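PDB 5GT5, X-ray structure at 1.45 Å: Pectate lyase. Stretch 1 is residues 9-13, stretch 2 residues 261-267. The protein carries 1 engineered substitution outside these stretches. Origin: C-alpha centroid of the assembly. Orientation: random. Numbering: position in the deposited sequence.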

ATOM      1  N   LEU A   9      -6.956 -13.720  -7.706  1.00  8.86           N
ATOM      2  CA  LEU A   9      -6.021 -12.600  -7.683  1.00  8.78           C
ATOM      3  C   LEU A   9      -4.636 -13.101  -7.277  1.00 10.09           C
ATOM      4  O   LEU A   9      -4.494 -13.794  -6.262  1.00 12.16           O
ATOM      5  CB  LEU A   9      -6.516 -11.548  -6.689  1.00  9.61           C
ATOM      6  CG  LEU A   9      -5.522 -10.449  -6.302  1.00 10.31           C
ATOM      7  CD1 LEU A   9      -5.124  -9.594  -7.519  1.00 11.20           C
ATOM      8  CD2 LEU A   9      -6.186  -9.567  -5.259  1.00 10.14           C
ATOM      9  N   THR A  10      -3.630 -12.787  -8.089  1.00  8.52           N
ATOM     10  CA  THR A  10      -2.232 -13.082  -7.756  1.00  7.89           C
ATOM     11  C   THR A  10      -1.378 -11.845  -8.007  1.00  7.61           C
ATOM     12  O   THR A  10      -1.848 -10.827  -8.531  1.00  9.51           O
ATOM     13  CB  THR A  10      -1.674 -14.207  -8.622  1.00  9.70           C
ATOM     14  OG1 THR A  10      -1.573 -13.723  -9.969  1.00 10.19           O
ATOM     15  CG2 THR A  10      -2.588 -15.420  -8.625  1.00 12.22           C
ATOM     16  N   GLY A  11      -0.118 -11.927  -7.616  1.00  7.01           N
ATOM     17  CA  GLY A  11       0.878 -10.953  -8.068  1.00  9.33           C
ATOM     18  C   GLY A  11       0.948  -9.738  -7.180  1.00  7.83           C
ATOM     19  O   GLY A  11       0.539  -9.792  -6.001  1.00  8.40           O
ATOM     20  N   PHE A  12       1.431  -8.615  -7.704  1.00  6.41           N
ATOM     21  CA  PHE A  12       1.711  -7.473  -6.837  1.00  5.80           C
ATOM     22  C   PHE A  12       0.466  -6.845  -6.230  1.00  5.64           C
ATOM     23  O   PHE A  12       0.559  -6.189  -5.191  1.00  8.65           O
ATOM     24  CB  PHE A  12       2.520  -6.403  -7.576  1.00  8.06           C
ATOM     25  CG  PHE A  12       3.974  -6.786  -7.821  1.00  5.79           C
ATOM     26  CD1 PHE A  12       4.884  -6.879  -6.774  1.00  9.25           C
ATOM     27  CD2 PHE A  12       4.435  -7.048  -9.112  1.00  6.56           C
ATOM     28  CE1 PHE A  12       6.221  -7.231  -6.998  1.00  9.21           C
ATOM     29  CE2 PHE A  12       5.772  -7.384  -9.348  1.00  7.52           C
ATOM     30  CZ  PHE A  12       6.677  -7.458  -8.300  1.00  8.07           C
ATOM     31  N   SER A  13      -0.704  -7.055  -6.853  1.00  6.32           N
ATOM     32  CA  SER A  13      -1.943  -6.583  -6.245  1.00  7.00           C
ATOM     33  C   SER A  13      -2.480  -7.494  -5.169  1.00  9.39           C
ATOM     34  O   SER A  13      -3.594  -7.277  -4.695  1.00  7.66           O
ATOM     35  CB  SER A  13      -3.021  -6.336  -7.302  1.00  6.72           C
ATOM     36  OG  SER A  13      -4.196  -5.772  -6.689  1.00  6.59           O
ATOM     37  N   LEU A 261       7.591   1.385  -8.829  1.00  6.69           N
ATOM     38  CA  LEU A 261       6.606   0.753  -9.701  1.00  4.84           C
ATOM     39  C   LEU A 261       6.668  -0.747  -9.598  1.00  5.25           C
ATOM     40  O   LEU A 261       7.766  -1.321  -9.664  1.00  6.78           O
ATOM     41  CB  LEU A 261       6.814   1.185 -11.148  1.00  6.30           C
ATOM     42  CG  LEU A 261       6.693   2.678 -11.438  1.00  4.50           C
ATOM     43  CD1 LEU A 261       7.457   3.036 -12.718  1.00  7.84           C
ATOM     44  CD2 LEU A 261       5.223   3.133 -11.523  1.00  9.14           C
ATOM     45  N   SER A 262       5.517  -1.383  -9.434  1.00  4.84           N
ATOM     46  CA  SER A 262       5.452  -2.833  -9.521  1.00  5.59           C
ATOM     47  C   SER A 262       4.183  -3.239 -10.250  1.00  6.93           C
ATOM     48  O   SER A 262       3.085  -2.646 -10.063  1.00  6.48           O
ATOM     49  CB  SER A 262       5.574  -3.519  -8.154  1.00  6.14           C
ATOM     50  OG  SER A 262       4.470  -3.217  -7.288  1.00  7.92           O
ATOM     51  N   ILE A 263       4.352  -4.221 -11.134  1.00  6.01           N
ATOM     52  CA  ILE A 263       3.243  -4.716 -11.933  1.00  4.52           C
ATOM     53  C   ILE A 263       3.410  -6.193 -12.300  1.00  5.98           C
ATOM     54  O   ILE A 263       4.513  -6.646 -12.617  1.00  6.88           O
ATOM     55  CB  ILE A 263       3.051  -3.836 -13.195  1.00  4.83           C
ATOM     56  CG1 ILE A 263       1.772  -4.222 -13.917  1.00  6.87           C
ATOM     57  CG2 ILE A 263       4.232  -3.912 -14.177  1.00  8.41           C
ATOM     58  CD1 ILE A 263       1.317  -3.158 -14.938  1.00  7.72           C
ATOM     59  N   THR A 264       2.306  -6.931 -12.218  1.00  6.16           N
ATOM     60  CA  THR A 264       2.217  -8.308 -12.686  1.00  5.64           C
ATOM     61  C   THR A 264       1.240  -8.360 -13.827  1.00  6.50           C
ATOM     62  O   THR A 264       0.111  -7.849 -13.709  1.00  6.55           O
ATOM     63  CB  THR A 264       1.689  -9.237 -11.576  1.00  6.03           C
ATOM     64  OG1 THR A 264       2.511  -9.091 -10.414  1.00  6.25           O
ATOM     65  CG2 THR A 264       1.664 -10.692 -12.025  1.00  7.95           C
ATOM     66  N   LEU A 265       1.646  -9.002 -14.930  1.00  5.78           N
ATOM     67  CA  LEU A 265       0.757  -9.288 -16.082  1.00  4.74           C
ATOM     68  C   LEU A 265       0.643 -10.805 -16.224  1.00  6.44           C
ATOM     69  O   LEU A 265       1.672 -11.483 -16.277  1.00  6.88           O
ATOM     70  CB  LEU A 265       1.373  -8.745 -17.382  1.00  7.19           C
ATOM     71  CG  LEU A 265       1.833  -7.282 -17.353  1.00  6.90           C
ATOM     72  CD1 LEU A 265       2.523  -6.924 -18.657  1.00  8.73           C
ATOM     73  CD2 LEU A 265       0.651  -6.338 -17.090  1.00  8.55           C
ATOM     74  N   HIS A 266      -0.557 -11.364 -16.305  1.00  6.63           N
ATOM     75  CA  HIS A 266      -0.637 -12.810 -16.505  1.00  5.70           C
ATOM     76  C   HIS A 266      -1.930 -13.253 -17.136  1.00  5.68           C
ATOM     77  O   HIS A 266      -2.991 -12.636 -16.915  1.00  6.30           O
ATOM     78  CB  HIS A 266      -0.309 -13.612 -15.225  1.00  5.35           C
ATOM     79  CG  HIS A 266      -1.406 -13.676 -14.227  1.00  7.03           C
ATOM     80  ND1 HIS A 266      -2.385 -14.655 -14.261  1.00  9.16           N
ATOM     81  CD2 HIS A 266      -1.674 -12.919 -13.133  1.00  6.86           C
ATOM     82  CE1 HIS A 266      -3.210 -14.478 -13.254  1.00  7.65           C
ATOM     83  NE2 HIS A 266      -2.802 -13.427 -12.544  1.00  8.04           N
ATOM     84  N   HIS A 267      -1.843 -14.317 -17.946  1.00  7.51           N
ATOM     85  CA  HIS A 267      -3.023 -14.836 -18.664  1.00  5.77           C
ATOM     86  C   HIS A 267      -3.695 -13.734 -19.482  1.00  6.78           C
ATOM     87  O   HIS A 267      -4.917 -13.653 -19.595  1.00  7.32           O
ATOM     88  CB  HIS A 267      -3.995 -15.560 -17.694  1.00  8.43           C
ATOM     89  CG  HIS A 267      -3.413 -16.815 -17.127  1.00  9.15           C
ATOM     90  ND1 HIS A 267      -2.617 -16.833 -15.992  1.00  8.11           N
ATOM     91  CD2 HIS A 267      -3.424 -18.101 -17.581  1.00  9.59           C
ATOM     92  CE1 HIS A 267      -2.171 -18.053 -15.780  1.00  8.44           C
ATOM     93  NE2 HIS A 267      -2.667 -18.851 -16.723  1.00  9.54           N
TER
HETATM   94  O   HOH W   1      -4.873 -12.556 -10.882  1.00  7.61           O

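The side-chain hydroxyl of Thr264 does the work usually left to a backbone carbonyl: its OG1 accepts a hydrogen bond from the backbone amide of Phe12, with N and OG1 3.0 Å apart and an N-H...O angle of 154°. A strand thus holds an irregular segment some 250 residues away in sequence through a side chain. Threonine suits the place, since its β-branched side chain is at home in a strand and its hydroxyl sits close to the backbone.

That hydroxyl leaves little room beside it. Gly11 CA lies 3.4 Å from Thr264 OG1, and an ideal CB built on Gly11 would point toward the strand and lie 2.6 Å from Thr264 OG1, a clash. The positive phi of 88° independently favours glycine here.

Phe12 follows, and its ring covers the strand's beginning. Ser262 CB stands 3.6 Å from the centroid of the Phe12 ring and only 10° off the ring normal, so its C-H groups meet the π face in a CH-π contact. The CA-to-CB bond of Ser262 points toward the loop, which places CB over the ring face; Ser262 OG lies 3.6 Å from Phe12 CG, and that hydroxyl is hydrogen-bonded elsewhere in the structure. At the ring's edge, Phe12 CD2 packs 3.5 Å from the backbone carbon C of Ile263, whose own side chain points away, as alternation along a strand requires.

Alternation also turns His266 toward the loop, like Ser262 and Thr264. Its NE2 lies 2.9 Å from Thr10 OG1, and a water joins the same two residues, its O accepting from Thr10 N at 3.1 Å and hydrogen-bonding to His266 NE2 at 2.8 Å. Histidine fits because its two ring nitrogens face different partners: while NE2 meets the water, His266 ND1 is hydrogen-bonded to His267 ND1 at 2.8 Å, anchoring the imidazole from within its own stretch.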